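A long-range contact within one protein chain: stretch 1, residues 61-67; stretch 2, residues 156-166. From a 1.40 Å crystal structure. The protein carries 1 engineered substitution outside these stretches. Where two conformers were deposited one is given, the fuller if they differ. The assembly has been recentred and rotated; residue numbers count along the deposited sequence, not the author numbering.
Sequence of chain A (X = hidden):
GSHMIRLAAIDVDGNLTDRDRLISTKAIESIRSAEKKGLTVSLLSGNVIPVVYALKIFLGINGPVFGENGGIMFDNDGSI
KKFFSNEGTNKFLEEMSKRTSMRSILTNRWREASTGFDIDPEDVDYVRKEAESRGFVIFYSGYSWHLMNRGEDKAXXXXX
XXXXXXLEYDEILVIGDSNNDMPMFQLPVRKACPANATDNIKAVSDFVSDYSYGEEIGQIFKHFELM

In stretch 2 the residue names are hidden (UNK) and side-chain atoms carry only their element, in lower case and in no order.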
# COMPACT_ATOMS: atom_id res chain seq x y z
N ILE A 61 11.83 -22.70 -8.97
CA ILE A 61 10.90 -22.00 -8.09
C ILE A 61 9.54 -22.69 -8.16
O ILE A 61 8.99 -22.87 -9.25
CB ILE A 61 10.77 -20.54 -8.53
CG1 ILE A 61 12.16 -19.88 -8.55
CG2 ILE A 61 9.81 -19.79 -7.62
CD1 ILE A 61 12.91 -19.91 -7.20
N ASN A 62 8.98 -23.06 -7.01
CA ASN A 62 7.71 -23.79 -7.01
C ASN A 62 6.42 -22.97 -6.95
O ASN A 62 5.33 -23.53 -7.03
CB ASN A 62 7.72 -24.87 -5.91
CG ASN A 62 7.85 -24.30 -4.50
OD1 ASN A 62 8.06 -25.05 -3.54
ND2 ASN A 62 7.72 -22.99 -4.37
N GLY A 63 6.54 -21.66 -6.81
CA GLY A 63 5.35 -20.83 -6.78
C GLY A 63 5.28 -19.93 -7.99
O GLY A 63 6.14 -20.00 -8.87
N PRO A 64 4.27 -19.07 -8.08
CA PRO A 64 4.15 -18.16 -9.22
C PRO A 64 5.29 -17.15 -9.18
O PRO A 64 5.88 -16.92 -8.12
CB PRO A 64 2.80 -17.47 -8.99
CG PRO A 64 2.05 -18.42 -8.09
CD PRO A 64 3.13 -18.91 -7.16
N VAL A 65 5.62 -16.57 -10.32
CA VAL A 65 6.65 -15.55 -10.35
C VAL A 65 6.04 -14.33 -11.03
O VAL A 65 5.17 -14.46 -11.91
CB VAL A 65 7.96 -16.00 -11.07
CG1 VAL A 65 8.57 -17.17 -10.32
CG2 VAL A 65 7.70 -16.35 -12.53
N PHE A 66 6.46 -13.15 -10.57
CA PHE A 66 5.95 -11.90 -11.12
C PHE A 66 7.04 -11.06 -11.77
O PHE A 66 8.15 -10.96 -11.27
CB PHE A 66 5.33 -11.03 -10.02
CG PHE A 66 4.13 -11.62 -9.35
CD1 PHE A 66 4.27 -12.60 -8.37
CD2 PHE A 66 2.85 -11.17 -9.68
CE1 PHE A 66 3.14 -13.11 -7.72
CE2 PHE A 66 1.72 -11.68 -9.03
CZ PHE A 66 1.87 -12.65 -8.05
N GLY A 67 6.68 -10.45 -12.90
CA GLY A 67 7.58 -9.54 -13.57
C GLY A 67 6.93 -8.16 -13.50
O GLY A 67 5.84 -8.00 -12.92
N UNK A 156 0.46 -5.43 -4.40
CA UNK A 156 -0.55 -6.04 -5.25
C UNK A 156 -0.19 -7.52 -5.44
O UNK A 156 -1.05 -8.40 -5.32
c UNK A 156 -0.59 -5.32 -6.61
c UNK A 156 -2.84 -5.63 -7.69
c UNK A 156 -1.00 -6.95 -8.47
c UNK A 156 -1.49 -5.98 -7.61
c UNK A 156 -3.68 -6.25 -8.62
c UNK A 156 -3.18 -7.23 -9.48
c UNK A 156 -1.83 -7.58 -9.40
N UNK A 157 1.08 -7.80 -5.74
CA UNK A 157 1.51 -9.18 -5.96
C UNK A 157 1.37 -10.07 -4.72
O UNK A 157 0.90 -11.21 -4.81
c UNK A 157 2.95 -9.20 -6.47
N UNK A 158 1.79 -9.56 -3.57
CA UNK A 158 1.72 -10.35 -2.34
C UNK A 158 0.26 -10.61 -1.96
O UNK A 158 -0.08 -11.71 -1.53
c UNK A 158 3.98 -9.67 -1.48
c UNK A 158 2.23 -10.36 0.14
c UNK A 158 2.49 -9.65 -1.18
N UNK A 159 -0.60 -9.62 -2.13
CA UNK A 159 -2.00 -9.85 -1.83
C UNK A 159 -2.57 -10.90 -2.78
O UNK A 159 -3.41 -11.71 -2.39
n UNK A 159 -2.52 -6.43 -0.86
c UNK A 159 -2.72 -7.72 -0.69
c UNK A 159 -2.81 -8.56 -1.94
o UNK A 159 -2.84 -8.24 0.42
N UNK A 160 -2.11 -10.90 -4.03
CA UNK A 160 -2.57 -11.88 -5.00
C UNK A 160 -2.14 -13.28 -4.58
O UNK A 160 -2.91 -14.23 -4.68
c UNK A 160 -3.45 -10.75 -8.95
n UNK A 160 -4.83 -11.30 -8.81
c UNK A 160 -2.46 -12.50 -7.47
c UNK A 160 -2.03 -11.53 -6.39
c UNK A 160 -2.40 -11.84 -8.83
N UNK A 161 -0.90 -13.42 -4.11
CA UNK A 161 -0.42 -14.72 -3.64
C UNK A 161 -1.23 -15.19 -2.43
O UNK A 161 -1.58 -16.37 -2.32
c UNK A 161 2.04 -14.47 -4.45
c UNK A 161 3.39 -14.03 -3.93
c UNK A 161 2.16 -15.79 -5.20
c UNK A 161 1.07 -14.62 -3.27
N UNK A 162 -1.54 -14.25 -1.54
CA UNK A 162 -2.32 -14.56 -0.35
C UNK A 162 -3.65 -15.17 -0.76
O UNK A 162 -4.08 -16.18 -0.20
c UNK A 162 -2.54 -13.29 0.48
n UNK A 162 -5.87 -12.07 3.08
c UNK A 162 -3.46 -12.24 2.57
c UNK A 162 -4.52 -12.31 3.65
c UNK A 162 -3.49 -13.47 1.67
N UNK A 163 -4.29 -14.55 -1.75
CA UNK A 163 -5.58 -15.02 -2.26
C UNK A 163 -5.45 -16.38 -2.93
O UNK A 163 -6.24 -17.29 -2.67
o UNK A 163 -7.97 -13.87 -6.19
c UNK A 163 -7.88 -13.47 -5.01
o UNK A 163 -8.14 -12.29 -4.67
c UNK A 163 -6.14 -14.01 -3.26
c UNK A 163 -7.42 -14.45 -3.95
N UNK A 164 -4.45 -16.52 -3.80
CA UNK A 164 -4.21 -17.76 -4.52
C UNK A 164 -3.98 -18.97 -3.62
O UNK A 164 -4.44 -20.08 -3.92
c UNK A 164 -1.53 -17.80 -8.41
s UNK A 164 -1.79 -16.24 -7.58
c UNK A 164 -3.00 -17.57 -5.46
c UNK A 164 -3.27 -16.64 -6.63
N UNK A 165 -3.26 -18.77 -2.52
CA UNK A 165 -2.96 -19.86 -1.61
C UNK A 165 -3.85 -19.90 -0.37
O UNK A 165 -3.63 -20.72 0.52
o UNK A 165 1.90 -21.53 -5.43
c UNK A 165 0.75 -21.98 -3.39
c UNK A 165 -0.53 -20.23 -2.30
c UNK A 165 -0.14 -19.35 -3.31
c UNK A 165 0.68 -19.78 -4.36
c UNK A 165 -1.48 -19.79 -1.20
c UNK A 165 1.12 -21.09 -4.39
c UNK A 165 -0.07 -21.54 -2.35
N UNK A 166 -4.85 -19.03 -0.33
CA UNK A 166 -5.77 -18.96 0.81
C UNK A 166 -5.00 -18.91 2.12
O UNK A 166 -5.23 -19.71 3.03
o UNK A 166 -7.52 -20.17 -0.36
c UNK A 166 -6.72 -20.16 0.81
O HOH W 1 2.62 -23.94 -5.63

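Position 156 has seven side-chain carbons, one leading into a six-membered ring with no heteroatom; the ring makes no contact with stretch 1. It is Phe 156. Position 157 has a single carbon, CB, directed toward stretch 1. CB of position 157 lies over one face of the Phe 66 ring, 3.7 Å from the ring centroid and 9° off the ring normal, a CH-pi contact; with no further atom on the side chain, this is Ala 157. The backbone O of Ala 157 is also 3.7 Å from Phe 66 CZ.

Position 158 has three carbons, branched at CB, and points away: Val 158. Position 159 has two carbons, the second bearing one oxygen and one nitrogen, the pattern of an amide. This is Asn 159, out of reach of stretch 1.

Position 160 is a row of four carbons ending in nitrogen, hence Lys 160. Its CA-to-CB bond points toward stretch 1 and Lys 160 CD lies 4.1 Å from Phe 66 CE2, near the plane of the ring, while the end of the chain leads away. Position 161 has four carbons forked at the second, which identifies Leu 161. Leu 161 CG is 3.7 Å from Phe 66 CE1, at the ring edge, and Leu 161 CD2 is 3.8 Å from Pro 64 CD.

Position 162 repeats the four carbons and terminal nitrogen, so it is Lys 162; position 163 has three carbons, the last carrying two oxygens, so it is Glu 163. Neither reaches stretch 1. Position 164 is unbranched, two carbons, a sulfur and a carbon: Met 164, whose CE lies 3.6 Å from Pro 64 CG.

Position 165 has one carbon and a six-carbon ring bearing an oxygen, which makes it Tyr 165. Pro 64 CD sits at the ring edge, 3.4 Å from Tyr 165 OH and 3.8 Å from Tyr 165 CE2. A water bridges the stretches, its O donating to Asn 62 O at 3.1 Å and lying 2.5 Å from Tyr 165 OH. Position 166, one carbon and one oxygen, is Ser 166, far from the contact.

No direct hydrogen bond joins the stretches, so apart from the water bridge the contact rests on apolar packing. Strand 65-67 and the helix run nearly antiparallel, at 154°, with axes 10.2 Å apart at closest approach. Alternation along stretch 1 turns Pro 64 and Phe 66 toward the helix and Val 65 away. The helical repeat brings positions 157, 160, 161 and 164 to the same side, with Leu 161 touching both Phe 66 and Pro 64.

Stretch 2 156-166: FAVNKLKEMYS
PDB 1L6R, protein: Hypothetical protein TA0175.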